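Local coordinates for phosphoheptose isomerase (Neisseria gonorrhoeae, PDB 5I01) that catalyses the isomerisation of sedoheptulose 7-phosphate to D-glycero-D-manno-heptose 7-phosphate, the first step in making the heptose of gonococcal lipooligosaccharide, as a zinc-binding homotetramer, at the interface of chains A and B and the interface of chains A and C. Sequence-based numbering; all coordinates share one arbitrary frame. Chains: chain A/B/C, Phosphoheptose isomerase.

Homotetramers of this SIS-family isomerase illustrate how one chain can use different surfaces for different partners. Contact 1 and contact 2 are two-fold twins in the interface of chains A and B, the centres of their C-alpha atoms about 15 Å apart: in each, helix 88-97 of one subunit meets the loop at A:Gly55 or B:Gly55 and the start of helix 56-69 of the other. Contact 3 joins chain A to chain C through helices 6-27 and 173-193 of A and helix 6-24 of C, its C-alpha centre about 22 Å from that of contact 1 and 37 Å from that of contact 2. Polar pairing near the predicted substrate site thus complements largely apolar helix packing.

Contact 1: the interface of chains A and B. Residues chain A 53, 55, 58-59, 62; chain B 88-89, 92.
With chi1 at 58°, B:Thr92 sets its hydroxyl OG1 between its own backbone N and carbonyl carbon, facing A:Gly55, while B:Ser89, at -74°, holds OG beside its backbone N and reaches the same glycine. The two hydroxyls, one turn apart on helix 88-97, read the two polar ends of a single residue, a compact example of side chains gripping a partner's backbone at both its N-H and its C=O. A:Gly55 N donates to B:Thr92 OG1 at 2.8 Å in a fairly straight bond, 161° at the hydrogen. B:Ser89 OG in turn donates to A:Gly55 O at 2.9 Å, approaching from above the carbonyl plane and not along a lone pair.

The threonine hydroxyl is itself anchored within its helix. B:Thr92 OG1 donates mainly to B:Thr88 O at 2.8 Å, in the carbonyl plane and on a lone pair; B:Ser89 O, 3.2 Å from B:Thr92 OG1 and approached from above its plane, takes at most a weaker share of the same hydrogen. Accepting from across the interface while donating to its own helix should fix the rotation of this hydroxyl. The loop of A:Gly55 leads into helix 56-69 and belongs to the predicted substrate-binding site, so this grip by chain B probably helps to shape that site. Beside the bonds, the methyl of A:Ala58 fits against the threonine hydroxyl, with A:Ala58 CB 3.5 Å from B:Thr92 OG1.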
# COMPACT_ATOMS: atom_id res chain seq x y z
N GLY A 53 10.61 3.83 7.46
CA GLY A 53 11.46 4.72 6.69
C GLY A 53 10.65 5.51 5.68
O GLY A 53 9.47 5.21 5.49
N GLY A 55 10.32 7.39 1.62
CA GLY A 55 10.76 7.39 0.22
C GLY A 55 11.28 6.05 -0.24
O GLY A 55 10.60 5.03 -0.12
N ALA A 58 11.09 3.55 2.50
CA ALA A 58 9.79 2.93 2.74
C ALA A 58 9.70 1.66 1.92
O ALA A 58 9.23 0.65 2.41
CB ALA A 58 8.65 3.88 2.37
N ALA A 59 10.15 1.74 0.68
CA ALA A 59 10.33 0.58 -0.18
C ALA A 59 11.25 -0.47 0.46
O ALA A 59 10.95 -1.65 0.43
CB ALA A 59 10.88 0.99 -1.55
N GLN A 62 9.41 -2.38 3.43
CA GLN A 62 8.46 -3.42 3.01
C GLN A 62 9.13 -4.58 2.27
O GLN A 62 8.62 -5.69 2.30
CB GLN A 62 7.24 -2.83 2.25
CG GLN A 62 7.45 -2.38 0.81
CD GLN A 62 6.13 -2.00 0.14
OE1 GLN A 62 5.36 -1.17 0.66
NE2 GLN A 62 5.85 -2.61 -1.00
N THR B 88 3.11 4.40 -1.10
CA THR B 88 3.60 4.82 0.20
C THR B 88 5.01 5.41 0.18
O THR B 88 5.36 6.22 1.04
CB THR B 88 3.53 3.65 1.21
OG1 THR B 88 4.33 2.56 0.73
CG2 THR B 88 2.08 3.18 1.41
N SER B 89 5.83 5.01 -0.80
CA SER B 89 7.11 5.68 -1.02
C SER B 89 6.85 7.12 -1.38
O SER B 89 7.52 8.01 -0.86
CB SER B 89 7.93 5.00 -2.13
OG SER B 89 8.47 3.77 -1.69
N THR B 92 5.40 9.09 1.68
CA THR B 92 6.40 9.34 2.71
C THR B 92 7.52 10.27 2.21
O THR B 92 7.98 11.10 2.98
CB THR B 92 7.00 8.05 3.32
OG1 THR B 92 7.61 7.24 2.29
CG2 THR B 92 5.95 7.26 4.08

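Contact 2: the interface of chains A and B. Residues chain A 88-89, 92-93; chain B 53, 55, 58, 104.
A:Ser89 and A:Thr92 of helix 88-97 meet B:Gly55 by hydrogen bonds first and by looser carbon contacts second, the two-fold twin of contact 1, with the chains exchanged.

Among the polar links, B:Gly55 N donates to A:Thr92 OG1 at 2.8 Å, nearly straight at 168°. The same hydroxyl donates back into its own helix, A:Thr92 OG1 lying 2.8 Å from A:Thr88 O and tilted a little from that carbonyl's plane; donating to A:Thr88 O turns the hydroxyl hydrogen into the helix and leaves the oxygen to accept from the glycine amide. On the other end of the glycine, A:Ser89 OG donates to B:Gly55 O at 2.8 Å from well above the carbonyl plane. Its chi1 of -67° lays OG alongside the serine's backbone N and toward the loop.

The nonpolar contacts fill in around these bonds. A:Ala93 brings its methyl to the glycine, A:Ala93 CB standing 4.0 Å from B:Gly55 CA, and the absence of a side chain on the glycine probably lets the helix lie close to the loop. More loosely, the ring of B:Phe104 turns its outer carbon toward the threonine methyl, B:Phe104 CZ being 4.3 Å from A:Thr92 CG2.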
# COMPACT_ATOMS: atom_id res chain seq x y z
N THR A 88 -2.07 2.66 4.30
CA THR A 88 -2.28 4.03 3.83
C THR A 88 -3.40 4.73 4.58
O THR A 88 -3.37 5.94 4.71
CB THR A 88 -2.57 4.09 2.32
OG1 THR A 88 -3.76 3.37 2.02
CG2 THR A 88 -1.41 3.52 1.53
N SER A 89 -4.37 3.99 5.09
CA SER A 89 -5.38 4.59 5.97
C SER A 89 -4.77 5.10 7.27
O SER A 89 -5.16 6.16 7.76
CB SER A 89 -6.54 3.63 6.22
OG SER A 89 -7.28 3.42 5.02
N THR A 92 -2.29 8.24 6.29
CA THR A 92 -3.07 9.44 5.99
C THR A 92 -3.91 9.94 7.17
O THR A 92 -4.11 11.13 7.32
CB THR A 92 -3.94 9.31 4.72
OG1 THR A 92 -4.88 8.23 4.85
CG2 THR A 92 -3.06 9.09 3.47
N ALA A 93 -4.40 9.03 8.00
CA ALA A 93 -5.17 9.43 9.17
C ALA A 93 -4.29 10.19 10.15
O ALA A 93 -4.67 11.24 10.63
CB ALA A 93 -5.79 8.22 9.86
N GLY B 53 -8.14 11.01 -0.44
CA GLY B 53 -8.75 11.28 0.85
C GLY B 53 -7.87 10.73 1.96
O GLY B 53 -6.87 10.08 1.67
N GLY B 55 -7.52 8.48 5.80
CA GLY B 55 -8.10 7.51 6.73
C GLY B 55 -9.06 6.55 6.05
O GLY B 55 -8.70 5.87 5.09
N ALA B 58 -9.41 7.38 2.55
CA ALA B 58 -8.33 6.82 1.71
C ALA B 58 -8.67 5.41 1.26
O ALA B 58 -8.41 5.04 0.12
CB ALA B 58 -6.98 6.83 2.43
N PHE B 104 -1.04 14.81 -2.22
CA PHE B 104 -1.99 14.55 -3.30
C PHE B 104 -1.83 15.55 -4.45
O PHE B 104 -1.95 15.19 -5.62
CB PHE B 104 -3.44 14.55 -2.79
CG PHE B 104 -3.74 13.53 -1.69
CD1 PHE B 104 -3.12 12.28 -1.65
CD2 PHE B 104 -4.69 13.82 -0.71
CE1 PHE B 104 -3.41 11.36 -0.64
CE2 PHE B 104 -4.98 12.91 0.31
CZ PHE B 104 -4.34 11.68 0.35

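Contact 3: the interface of chains A and C. Residues chain A 21, 24-25, 28, 182-183; chain C 14-15, 18.
C:Phe14 inserts its side chain between A:Glu25 of helix 6-27 and A:Leu182 and A:Leu183 of helix 173-193, a worked case of one aromatic residue knitting two helices of its neighbour to a third.

Ring contacts dominate. Methyl CD2 of A:Leu182 sits over one face of the phenyl, 3.8 Å above its plane and shifted toward the rim. The ring's end meets another leucine branch, C:Phe14 CZ lying 3.7 Å from A:Leu183 CD2. Carbon CD2 of C:Phe14 rests 3.6 Å from A:Glu25 CA, and the methyl of A:Ala24 touches the neighbouring position, A:Ala24 CB being 3.9 Å from C:Phe14 CE2.

Aliphatic contacts extend the patch. A:Glu25 holds CG anti to its backbone N (chi1 -173°) and runs antiparallel alongside the phenylalanine side chain, extended beyond CG; its methylene CG packs 3.8 Å from C:Phe14 CB. Farther along, C:Ile18 turns its CG1 branch to the stem of A:Lys21, with C:Ile18 CG1 3.9 Å from A:Lys21 CB.

Because helix 173-193 also carries the zinc ligand A:His185, this largely apolar seam packs the N-terminal helix of chain C beside a metal-bearing helix, and it helps hold subunits A and C together in the homotetramer.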
# COMPACT_ATOMS: atom_id res chain seq x y z
N LYS A 21 30.61 0.58 -1.93
CA LYS A 21 30.50 -0.74 -1.32
C LYS A 21 31.84 -1.29 -0.84
O LYS A 21 31.89 -1.99 0.16
CB LYS A 21 29.81 -1.73 -2.26
CG LYS A 21 28.29 -1.56 -2.28
CD LYS A 21 27.61 -2.70 -3.01
CE LYS A 21 26.10 -2.64 -2.84
NZ LYS A 21 25.53 -1.33 -3.29
N ALA A 24 32.28 0.53 2.66
CA ALA A 24 31.37 -0.06 3.66
C ALA A 24 31.78 -1.48 4.06
O ALA A 24 31.56 -1.88 5.19
CB ALA A 24 29.93 -0.05 3.14
N GLU A 25 32.37 -2.22 3.12
CA GLU A 25 32.96 -3.54 3.35
C GLU A 25 34.02 -3.53 4.47
O GLU A 25 34.14 -4.51 5.21
CB GLU A 25 33.60 -4.04 2.04
CG GLU A 25 34.14 -5.47 2.00
CD GLU A 25 34.87 -5.77 0.69
OE1 GLU A 25 35.65 -4.90 0.21
OE2 GLU A 25 34.70 -6.87 0.13
N LEU A 28 31.45 -2.21 8.08
CA LEU A 28 30.06 -2.64 8.36
C LEU A 28 29.88 -4.15 8.47
O LEU A 28 28.76 -4.62 8.59
CB LEU A 28 29.10 -2.10 7.29
CG LEU A 28 28.83 -0.59 7.33
CD1 LEU A 28 28.03 -0.13 6.12
CD2 LEU A 28 28.11 -0.23 8.62
N LEU A 182 21.67 -4.03 0.30
CA LEU A 182 22.71 -5.03 0.49
C LEU A 182 22.75 -5.47 1.96
O LEU A 182 22.72 -6.67 2.24
CB LEU A 182 24.09 -4.49 0.05
CG LEU A 182 25.34 -5.31 0.44
CD1 LEU A 182 25.23 -6.74 -0.07
CD2 LEU A 182 26.61 -4.66 -0.08
N LEU A 183 22.81 -4.50 2.87
CA LEU A 183 22.83 -4.77 4.32
C LEU A 183 21.64 -5.63 4.76
O LEU A 183 21.82 -6.61 5.48
CB LEU A 183 22.88 -3.47 5.14
CG LEU A 183 24.20 -2.69 5.13
CD1 LEU A 183 24.04 -1.37 5.87
CD2 LEU A 183 25.32 -3.49 5.75
N PHE C 14 29.24 -8.82 0.71
CA PHE C 14 29.87 -7.59 0.18
C PHE C 14 30.74 -7.88 -1.03
O PHE C 14 30.66 -7.18 -2.04
CB PHE C 14 30.70 -6.87 1.25
CG PHE C 14 29.89 -6.03 2.18
CD1 PHE C 14 29.19 -6.62 3.23
CD2 PHE C 14 29.81 -4.66 2.01
CE1 PHE C 14 28.43 -5.85 4.10
CE2 PHE C 14 29.06 -3.87 2.88
CZ PHE C 14 28.37 -4.47 3.92
N ALA C 15 31.57 -8.92 -0.93
CA ALA C 15 32.45 -9.31 -2.03
C ALA C 15 31.65 -9.73 -3.29
O ALA C 15 31.98 -9.29 -4.40
CB ALA C 15 33.39 -10.42 -1.60
N ILE C 18 30.03 -6.60 -4.96
CA ILE C 18 31.05 -5.86 -5.75
C ILE C 18 31.42 -6.59 -7.06
O ILE C 18 31.53 -5.94 -8.10
CB ILE C 18 32.31 -5.54 -4.91
CG1 ILE C 18 31.98 -4.49 -3.85
CG2 ILE C 18 33.46 -5.01 -5.78
CD1 ILE C 18 32.88 -4.55 -2.64